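Local coordinates for protein 2-dehydro-3-deoxy-d-gluconate/2-dehydro-3-deoxy-phosphogluconate aldolase (Picrophilus torridus, PDB 4UXD) that is an aldolase of the dihydrodipicolinate synthetase family, built as a TIM barrel and assembled as a tetramer, at residues P31-L36 and T227-D232; F63-T68 and K80-F85; G190-L195 and L216-S221. All blocks are in the same frame, centred on the assembly; numbering follows the deposited sequence.

Overall arrangement
All three contacts belong to one TIM barrel. Along the chain contact 1 opens first and closes last, and contacts 2 and 3 follow one another inside its loop. Contacts 1 and 2 have centres about 12 Å apart and touch, with Met32 N probably hydrogen-bonded to Phe63 O at 3.0 Å. Both use loops at the C-terminal ends of neighbouring strands. Contact 3 joins helix 188-195 to the end of helix 212-217 and the turn after it. Its centre is about 24 Å from that of contact 1 and 27 Å from that of contact 2, across the chain's centre from contact 2. Contact 2 meets a second subunit at Ser67, contact 3 a third at Met192, Leu218 and Glu217.

Contact 1: residues P31-L36 and T227-D232; sequences PMITPL and TTNFSD
Ile33 CG1 and CG2 lie over one face of the side-chain amide of Asn229, and Ile33 N is displaced to the same side. Pro31 O lies in the amide plane at the ND2 edge. Asn229 ND2 donates to Pro31 O at 3.1 Å, nearly straight at 170°. In return Asn229 OD1 accepts the N-H of Ile33, with Ile33 N also at 3.1 Å. Both donors stand above the plane of the carbonyl they reach, neither on a lone pair. The two bonds span Met32 and hold the amide against rotation. Strands 27-31 and 222-224 are the first and last of the TIM barrel. They are neighbours in the sheet, so the pair of bonds ties together the loops at the C-terminal ends of both. Ile33 CG1 falls between its own N and carbonyl carbon (chi1 57°), which brings it to 3.5 Å from Asn229 OD1. Helix 270-279 also packs on Ile33, and its Tyr275 stacks with Phe230. Asn229 ND2 has a second acceptor, Gly226 O. Thr228 OG1 comes only to 4.4 Å from Pro31 CD; its hydrogen bond is to Cys225 O. A glycerol, probably from the crystallisation liquor, has its nearest atom about 3 Å from the Pro31 side chain.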
loop_
_atom_site.group_PDB
_atom_site.type_symbol
_atom_site.label_atom_id
_atom_site.label_comp_id
_atom_site.label_asym_id
_atom_site.label_seq_id
_atom_site.Cartn_x
_atom_site.Cartn_y
_atom_site.Cartn_z
ATOM N N PRO A 31 -6.081 -15.225 -23.105
ATOM C CA PRO A 31 -5.292 -14.007 -23.289
ATOM C C PRO A 31 -3.937 -14.400 -23.871
ATOM O O PRO A 31 -3.033 -14.847 -23.150
ATOM C CB PRO A 31 -5.195 -13.430 -21.880
ATOM C CG PRO A 31 -5.232 -14.615 -20.985
ATOM C CD PRO A 31 -6.001 -15.721 -21.727
ATOM N N MET A 32 -3.836 -14.276 -25.193
ATOM C CA MET A 32 -2.707 -14.814 -25.945
ATOM C C MET A 32 -1.383 -14.175 -25.566
ATOM O O MET A 32 -1.289 -12.951 -25.438
ATOM C CB MET A 32 -2.920 -14.618 -27.445
ATOM C CG MET A 32 -4.167 -15.271 -28.007
ATOM S SD MET A 32 -4.381 -14.926 -29.768
ATOM C CE MET A 32 -2.917 -15.726 -30.429
ATOM N N ILE A 33 -0.350 -14.999 -25.404
ATOM C CA ILE A 33 1.000 -14.463 -25.435
ATOM C C ILE A 33 1.286 -14.009 -26.857
ATOM O O ILE A 33 0.665 -14.477 -27.811
ATOM C CB ILE A 33 2.067 -15.484 -24.999
ATOM C CG1 ILE A 33 2.003 -16.735 -25.881
ATOM C CG2 ILE A 33 1.889 -15.841 -23.528
ATOM C CD1 ILE A 33 3.187 -17.650 -25.720
ATOM N N THR A 34 2.232 -13.100 -26.993
ATOM C CA THR A 34 2.759 -12.730 -28.299
ATOM C C THR A 34 4.115 -13.423 -28.527
ATOM O O THR A 34 5.141 -12.907 -28.075
ATOM C CB THR A 34 2.922 -11.215 -28.386
ATOM O OG1 THR A 34 1.726 -10.593 -27.915
ATOM C CG2 THR A 34 3.214 -10.772 -29.806
ATOM N N PRO A 35 4.129 -14.589 -29.213
ATOM C CA PRO A 35 5.391 -15.332 -29.346
ATOM C C PRO A 35 6.510 -14.506 -29.985
ATOM O O PRO A 35 6.237 -13.739 -30.912
ATOM C CB PRO A 35 5.009 -16.520 -30.236
ATOM C CG PRO A 35 3.555 -16.697 -30.032
ATOM C CD PRO A 35 3.020 -15.294 -29.873
ATOM N N LEU A 36 7.732 -14.648 -29.468
ATOM C CA LEU A 36 8.880 -13.876 -29.936
ATOM C C LEU A 36 10.064 -14.755 -30.367
ATOM O O LEU A 36 10.342 -15.812 -29.778
ATOM C CB LEU A 36 9.362 -12.904 -28.850
ATOM C CG LEU A 36 8.369 -11.930 -28.205
ATOM C CD1 LEU A 36 9.054 -11.208 -27.033
ATOM C CD2 LEU A 36 7.816 -10.923 -29.222
ATOM N N THR A 227 -3.266 -19.617 -18.712
ATOM C CA THR A 227 -2.730 -20.965 -18.770
ATOM C C THR A 227 -3.220 -21.745 -19.998
ATOM O O THR A 227 -2.654 -22.786 -20.330
ATOM C CB THR A 227 -3.093 -21.763 -17.514
ATOM O OG1 THR A 227 -4.520 -21.926 -17.433
ATOM C CG2 THR A 227 -2.552 -21.057 -16.279
ATOM N N THR A 228 -4.252 -21.250 -20.674
ATOM C CA THR A 228 -4.747 -21.920 -21.872
ATOM C C THR A 228 -3.752 -21.812 -23.040
ATOM O O THR A 228 -3.919 -22.472 -24.053
ATOM C CB THR A 228 -6.116 -21.368 -22.323
ATOM O OG1 THR A 228 -6.003 -19.976 -22.653
ATOM C CG2 THR A 228 -7.138 -21.549 -21.224
ATOM N N ASN A 229 -2.713 -20.998 -22.885
ATOM C CA ASN A 229 -1.684 -20.890 -23.902
ATOM C C ASN A 229 -0.891 -22.196 -24.076
ATOM O O ASN A 229 -0.199 -22.375 -25.075
ATOM C CB ASN A 229 -0.723 -19.748 -23.561
ATOM C CG ASN A 229 -1.274 -18.395 -23.926
ATOM O OD1 ASN A 229 -1.193 -17.974 -25.078
ATOM N ND2 ASN A 229 -1.838 -17.695 -22.942
ATOM N N PHE A 230 -0.984 -23.096 -23.101
ATOM C CA PHE A 230 -0.194 -24.321 -23.114
ATOM C C PHE A 230 -0.783 -25.401 -22.212
ATOM O O PHE A 230 -0.131 -26.392 -21.912
ATOM C CB PHE A 230 1.238 -24.015 -22.690
ATOM C CG PHE A 230 1.328 -22.999 -21.600
ATOM C CD1 PHE A 230 1.128 -23.359 -20.283
ATOM C CD2 PHE A 230 1.578 -21.670 -21.897
ATOM C CE1 PHE A 230 1.195 -22.413 -19.288
ATOM C CE2 PHE A 230 1.647 -20.725 -20.908
ATOM C CZ PHE A 230 1.458 -21.091 -19.604
ATOM N N SER A 231 -2.028 -25.215 -21.801
ATOM C CA SER A 231 -2.706 -26.184 -20.959
ATOM C C SER A 231 -4.208 -26.168 -21.217
ATOM O O SER A 231 -4.821 -25.103 -21.307
ATOM C CB SER A 231 -2.416 -25.899 -19.492
ATOM O OG SER A 231 -3.059 -26.840 -18.666
ATOM N N ASP A 232 -4.791 -27.355 -21.353
ATOM C CA ASP A 232 -6.226 -27.491 -21.574
ATOM C C ASP A 232 -7.015 -27.561 -20.251
ATOM O O ASP A 232 -8.253 -27.621 -20.261
ATOM C CB ASP A 232 -6.505 -28.744 -22.408
ATOM C CG ASP A 232 -6.118 -30.032 -21.675
ATOM O OD1 ASP A 232 -5.253 -29.974 -20.771
ATOM O OD2 ASP A 232 -6.675 -31.101 -22.001
#

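Contact 2: residues F63-T68 and K80-F85; sequences FPMGST and KDFLKF
The backbones come closest at Pro64 and Leu83, with CA atoms 6.7 Å apart, where the loop leaving strand 61-63 runs past helix 76-88. No hydrogen bond joins the two segments; the contact is apolar. Pro64 turns one side of its ring to the helix. Pro64 CB meets Phe82 CE2 at 3.7 Å, at the edge of the aromatic ring and near its plane. Pro64 CG meets Leu83 CD2 at 3.6 Å, and these two side chains cross at about a right angle. Strand 61-63 and helix 76-88 form one beta-alpha unit of the TIM barrel, so the contact packs the helix on the loop that precedes it. Met65 has left-handed backbone angles, and its CB points to the helix. The chain bends at chi2 (-66°), and Met65 CE lies 3.8 Å from Phe82 CB. The sulfur makes a Met-aromatic contact: Met65 SD is 5.5 Å from the centre of the Phe82 ring, 40° off the normal, so the approach is oblique. Phe82 CG is anti to the backbone N (chi1 -171°), which carries the ring toward Pro64 and Met65. The Phe82 side chain also packs on Tyr44 and Thr47 of helix 44-56. All four touching residues are buried. Farther along the loop, Ser67 OG is hydrogen-bonded to Tyr154 OH and to the OH of Tyr128 of a second subunit.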
loop_
_atom_site.group_PDB
_atom_site.type_symbol
_atom_site.label_atom_id
_atom_site.label_comp_id
_atom_site.label_asym_id
_atom_site.label_seq_id
_atom_site.Cartn_x
_atom_site.Cartn_y
_atom_site.Cartn_z
ATOM N N PHE A 63 -7.916 -13.641 -27.479
ATOM C CA PHE A 63 -7.715 -12.310 -26.947
ATOM C C PHE A 63 -6.257 -11.919 -27.166
ATOM O O PHE A 63 -5.436 -12.028 -26.262
ATOM C CB PHE A 63 -8.089 -12.269 -25.459
ATOM C CG PHE A 63 -7.770 -10.967 -24.771
ATOM C CD1 PHE A 63 -7.551 -9.799 -25.497
ATOM C CD2 PHE A 63 -7.685 -10.917 -23.386
ATOM C CE1 PHE A 63 -7.267 -8.619 -24.860
ATOM C CE2 PHE A 63 -7.396 -9.736 -22.748
ATOM C CZ PHE A 63 -7.195 -8.584 -23.483
ATOM N N PRO A 64 -5.932 -11.446 -28.369
ATOM C CA PRO A 64 -4.570 -10.968 -28.608
ATOM C C PRO A 64 -4.306 -9.606 -27.974
ATOM O O PRO A 64 -5.216 -8.772 -27.914
ATOM C CB PRO A 64 -4.499 -10.882 -30.137
ATOM C CG PRO A 64 -5.916 -10.613 -30.552
ATOM C CD PRO A 64 -6.774 -11.355 -29.576
ATOM N N MET A 65 -3.072 -9.404 -27.518
ATOM C CA MET A 65 -2.592 -8.131 -26.981
ATOM C C MET A 65 -3.333 -7.718 -25.704
ATOM O O MET A 65 -3.701 -6.558 -25.520
ATOM C CB MET A 65 -2.689 -7.030 -28.049
ATOM C CG MET A 65 -1.666 -7.173 -29.186
ATOM S SD MET A 65 0.048 -6.958 -28.635
ATOM C CE MET A 65 0.937 -7.445 -30.117
ATOM N N GLY A 66 -3.560 -8.694 -24.831
ATOM C CA GLY A 66 -3.912 -8.409 -23.454
ATOM C C GLY A 66 -2.636 -8.212 -22.656
ATOM O O GLY A 66 -1.545 -8.064 -23.249
ATOM N N SER A 67 -2.770 -8.222 -21.327
ATOM C CA SER A 67 -1.635 -8.098 -20.422
ATOM C C SER A 67 -0.657 -9.252 -20.604
ATOM O O SER A 67 0.558 -9.065 -20.609
ATOM C CB SER A 67 -2.103 -8.050 -18.961
ATOM O OG SER A 67 -2.901 -6.903 -18.698
ATOM N N THR A 68 -1.201 -10.449 -20.741
ATOM C CA THR A 68 -0.405 -11.635 -20.973
ATOM C C THR A 68 0.404 -11.477 -22.249
ATOM O O THR A 68 1.529 -11.982 -22.345
ATOM C CB THR A 68 -1.296 -12.884 -21.078
ATOM O OG1 THR A 68 -1.987 -13.077 -19.843
ATOM C CG2 THR A 68 -0.468 -14.119 -21.384
ATOM N N LYS A 80 -1.122 -3.441 -34.683
ATOM C CA LYS A 80 -2.044 -3.545 -35.805
ATOM C C LYS A 80 -1.722 -4.799 -36.598
ATOM O O LYS A 80 -2.614 -5.570 -36.962
ATOM C CB LYS A 80 -1.958 -2.331 -36.705
ATOM C CG LYS A 80 -2.605 -1.080 -36.179
ATOM C CD LYS A 80 -2.505 0.009 -37.236
ATOM C CE LYS A 80 -2.609 1.396 -36.647
ATOM N NZ LYS A 80 -2.206 2.426 -37.642
ATOM N N ASP A 81 -0.434 -5.012 -36.844
ATOM C CA ASP A 81 -0.007 -6.132 -37.667
ATOM C C ASP A 81 -0.395 -7.452 -37.008
ATOM O O ASP A 81 -0.904 -8.350 -37.676
ATOM C CB ASP A 81 1.501 -6.068 -37.934
ATOM C CG ASP A 81 1.873 -4.970 -38.939
ATOM O OD1 ASP A 81 0.984 -4.510 -39.710
ATOM O OD2 ASP A 81 3.057 -4.571 -38.952
ATOM N N PHE A 82 -0.207 -7.558 -35.693
ATOM C CA PHE A 82 -0.507 -8.811 -34.985
ATOM C C PHE A 82 -2.013 -9.129 -34.968
ATOM O O PHE A 82 -2.417 -10.273 -35.163
ATOM C CB PHE A 82 0.037 -8.738 -33.570
ATOM C CG PHE A 82 -0.016 -10.029 -32.818
ATOM C CD1 PHE A 82 0.932 -11.018 -33.037
ATOM C CD2 PHE A 82 -0.983 -10.238 -31.850
ATOM C CE1 PHE A 82 0.902 -12.200 -32.321
ATOM C CE2 PHE A 82 -1.015 -11.419 -31.126
ATOM C CZ PHE A 82 -0.072 -12.400 -31.362
ATOM N N LEU A 83 -2.842 -8.119 -34.733
ATOM C CA LEU A 83 -4.288 -8.310 -34.780
ATOM C C LEU A 83 -4.703 -8.810 -36.172
ATOM O O LEU A 83 -5.603 -9.635 -36.308
ATOM C CB LEU A 83 -5.023 -7.011 -34.441
ATOM C CG LEU A 83 -4.791 -6.399 -33.058
ATOM C CD1 LEU A 83 -5.730 -5.222 -32.844
ATOM C CD2 LEU A 83 -4.964 -7.418 -31.938
ATOM N N LYS A 84 -4.035 -8.311 -37.208
ATOM C CA LYS A 84 -4.331 -8.750 -38.553
ATOM C C LYS A 84 -3.977 -10.230 -38.724
ATOM O O LYS A 84 -4.771 -11.012 -39.238
ATOM C CB LYS A 84 -3.578 -7.895 -39.574
ATOM C CG LYS A 84 -4.332 -7.686 -40.884
ATOM C CD LYS A 84 -3.561 -6.812 -41.848
ATOM C CE LYS A 84 -2.374 -7.564 -42.445
ATOM N NZ LYS A 84 -1.661 -6.787 -43.501
ATOM N N PHE A 85 -2.793 -10.619 -38.278
ATOM C CA PHE A 85 -2.353 -11.988 -38.460
ATOM C C PHE A 85 -3.344 -12.922 -37.800
ATOM O O PHE A 85 -3.863 -13.842 -38.430
ATOM C CB PHE A 85 -0.953 -12.200 -37.888
ATOM C CG PHE A 85 -0.431 -13.605 -38.058
ATOM C CD1 PHE A 85 0.133 -14.014 -39.262
ATOM C CD2 PHE A 85 -0.485 -14.514 -37.010
ATOM C CE1 PHE A 85 0.627 -15.315 -39.420
ATOM C CE2 PHE A 85 0.014 -15.813 -37.162
ATOM C CZ PHE A 85 0.561 -16.207 -38.375
#

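Contact 3: residues G190-L195 and L216-S221; sequences GFMEML and LELGAS
Leu195 and Leu218 cross at about a right angle, and the fork of Leu195 divides its methyl groups between two parts of the facing turn. Leu195 CD1 packs on Leu218, 3.6 Å from Leu218 CB and 3.5 Å from Leu218 O. Leu195 CD2 lies beyond, 3.7 Å from Ala220 CA, and also touches the backbone of Gly219. The leucine therefore rests largely on main chain rather than on the branch of its partner. That branch goes to Met192 instead. Met192 and Leu218 approach obliquely, and the bend of the methionine at chi3 (95°) carries Met192 CE to 3.7 Å from Leu218 CD2. Met192 CG lies against the other methyl, Leu218 CD1, at 4.0 Å. Phe191 meets Ala220 edge-on: Ala220 CB lies in the plane of the ring, 3.9 Å from Phe191 CZ.

Helices 188-195 and 212-217 follow successive strands of the TIM barrel and lie side by side in its outer layer. The turn that faces Leu195 is the C-terminal end of helix 212-217, closed by a Schellman motif. Gly219 has positive phi (104°) there, and Gly219 N bonds back to Leu216 O at 2.9 Å. This reversal sends the chain past Leu195 and on into strand 222-224. On the inner side, Val204 of strand 203-206 packs against both Phe191 and Leu195. On the outer side a third subunit comes up: its Ile257 touches Met192 and its Thr214 touches Leu218. A carboxylate oxygen of Glu217 comes close to one of Glu217 of the third subunit, a like-charged pair that would probably repel if both are ionised.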
loop_
_atom_site.group_PDB
_atom_site.type_symbol
_atom_site.label_atom_id
_atom_site.label_comp_id
_atom_site.label_asym_id
_atom_site.label_seq_id
_atom_site.Cartn_x
_atom_site.Cartn_y
_atom_site.Cartn_z
ATOM N N GLY A 190 -14.971 -7.607 -4.641
ATOM C CA GLY A 190 -15.002 -6.712 -5.783
ATOM C C GLY A 190 -15.597 -7.392 -7.005
ATOM O O GLY A 190 -16.369 -6.786 -7.751
ATOM N N PHE A 191 -15.241 -8.657 -7.199
ATOM C CA PHE A 191 -15.760 -9.431 -8.309
ATOM C C PHE A 191 -17.269 -9.640 -8.173
ATOM O O PHE A 191 -18.002 -9.594 -9.159
ATOM C CB PHE A 191 -15.053 -10.785 -8.403
ATOM C CG PHE A 191 -15.395 -11.553 -9.649
ATOM C CD1 PHE A 191 -14.875 -11.171 -10.874
ATOM C CD2 PHE A 191 -16.244 -12.649 -9.599
ATOM C CE1 PHE A 191 -15.194 -11.872 -12.019
ATOM C CE2 PHE A 191 -16.570 -13.351 -10.747
ATOM C CZ PHE A 191 -16.048 -12.964 -11.956
ATOM N N MET A 192 -17.739 -9.880 -6.953
ATOM C CA MET A 192 -19.167 -10.055 -6.749
ATOM C C MET A 192 -19.919 -8.741 -7.048
ATOM O O MET A 192 -21.029 -8.775 -7.587
ATOM C CB MET A 192 -19.448 -10.544 -5.330
ATOM C CG MET A 192 -18.836 -11.902 -5.001
ATOM S SD MET A 192 -19.004 -12.361 -3.265
ATOM C CE MET A 192 -20.505 -13.348 -3.340
ATOM N N GLU A 193 -19.338 -7.591 -6.697
ATOM C CA GLU A 193 -19.931 -6.313 -7.113
ATOM C C GLU A 193 -20.079 -6.284 -8.627
ATOM O O GLU A 193 -21.138 -5.904 -9.123
ATOM C CB GLU A 193 -19.105 -5.103 -6.655
ATOM C CG GLU A 193 -19.119 -4.849 -5.118
ATOM C CD GLU A 193 -18.176 -3.706 -4.680
ATOM O OE1 GLU A 193 -16.956 -3.779 -4.941
ATOM O OE2 GLU A 193 -18.641 -2.735 -4.071
ATOM N N MET A 194 -19.029 -6.689 -9.360
ATOM C CA MET A 194 -19.070 -6.706 -10.825
ATOM C C MET A 194 -20.159 -7.683 -11.314
ATOM O O MET A 194 -20.923 -7.375 -12.250
ATOM C CB MET A 194 -17.706 -7.090 -11.435
ATOM C CG MET A 194 -16.549 -6.081 -11.250
ATOM S SD MET A 194 -16.810 -4.392 -11.900
ATOM C CE MET A 194 -15.155 -3.912 -12.375
ATOM N N LEU A 195 -20.235 -8.850 -10.675
ATOM C CA LEU A 195 -21.262 -9.841 -10.996
ATOM C C LEU A 195 -22.671 -9.306 -10.811
ATOM O O LEU A 195 -23.601 -9.766 -11.465
ATOM C CB LEU A 195 -21.096 -11.090 -10.138
ATOM C CG LEU A 195 -19.957 -12.042 -10.507
ATOM C CD1 LEU A 195 -19.859 -13.134 -9.437
ATOM C CD2 LEU A 195 -20.162 -12.655 -11.901
ATOM N N LEU A 216 -17.552 -19.298 -11.383
ATOM C CA LEU A 216 -18.692 -19.948 -12.016
ATOM C C LEU A 216 -19.782 -20.179 -10.961
ATOM O O LEU A 216 -20.964 -19.934 -11.210
ATOM C CB LEU A 216 -18.293 -21.276 -12.686
ATOM C CG LEU A 216 -17.293 -21.261 -13.846
ATOM C CD1 LEU A 216 -17.240 -22.633 -14.540
ATOM C CD2 LEU A 216 -17.584 -20.157 -14.862
ATOM N N GLU A 217 -19.387 -20.629 -9.772
ATOM C CA GLU A 217 -20.367 -20.895 -8.710
ATOM C C GLU A 217 -21.202 -19.661 -8.416
ATOM O O GLU A 217 -22.365 -19.769 -8.069
ATOM C CB GLU A 217 -19.682 -21.350 -7.431
ATOM C CG GLU A 217 -19.336 -22.810 -7.361
ATOM C CD GLU A 217 -18.753 -23.167 -6.003
ATOM O OE1 GLU A 217 -18.525 -22.234 -5.197
ATOM O OE2 GLU A 217 -18.546 -24.369 -5.726
ATOM N N LEU A 218 -20.583 -18.493 -8.566
ATOM C CA LEU A 218 -21.210 -17.216 -8.268
ATOM C C LEU A 218 -21.898 -16.568 -9.477
ATOM O O LEU A 218 -22.428 -15.459 -9.368
ATOM C CB LEU A 218 -20.153 -16.258 -7.710
ATOM C CG LEU A 218 -19.543 -16.626 -6.364
ATOM C CD1 LEU A 218 -18.372 -15.729 -6.014
ATOM C CD2 LEU A 218 -20.605 -16.543 -5.284
ATOM N N GLY A 219 -21.862 -17.241 -10.628
ATOM C CA GLY A 219 -22.542 -16.757 -11.810
ATOM C C GLY A 219 -21.674 -16.118 -12.896
ATOM O O GLY A 219 -22.213 -15.468 -13.792
ATOM N N ALA A 220 -20.352 -16.295 -12.850
ATOM C CA ALA A 220 -19.495 -15.724 -13.905
ATOM C C ALA A 220 -19.811 -16.296 -15.289
ATOM O O ALA A 220 -20.069 -17.497 -15.438
ATOM C CB ALA A 220 -18.030 -15.956 -13.589
ATOM N N SER A 221 -19.751 -15.442 -16.307
ATOM C CA SER A 221 -19.981 -15.882 -17.684
ATOM C C SER A 221 -18.851 -16.781 -18.194
ATOM O O SER A 221 -19.005 -17.454 -19.210
ATOM C CB SER A 221 -20.148 -14.680 -18.613
ATOM O OG SER A 221 -20.969 -13.697 -18.014
#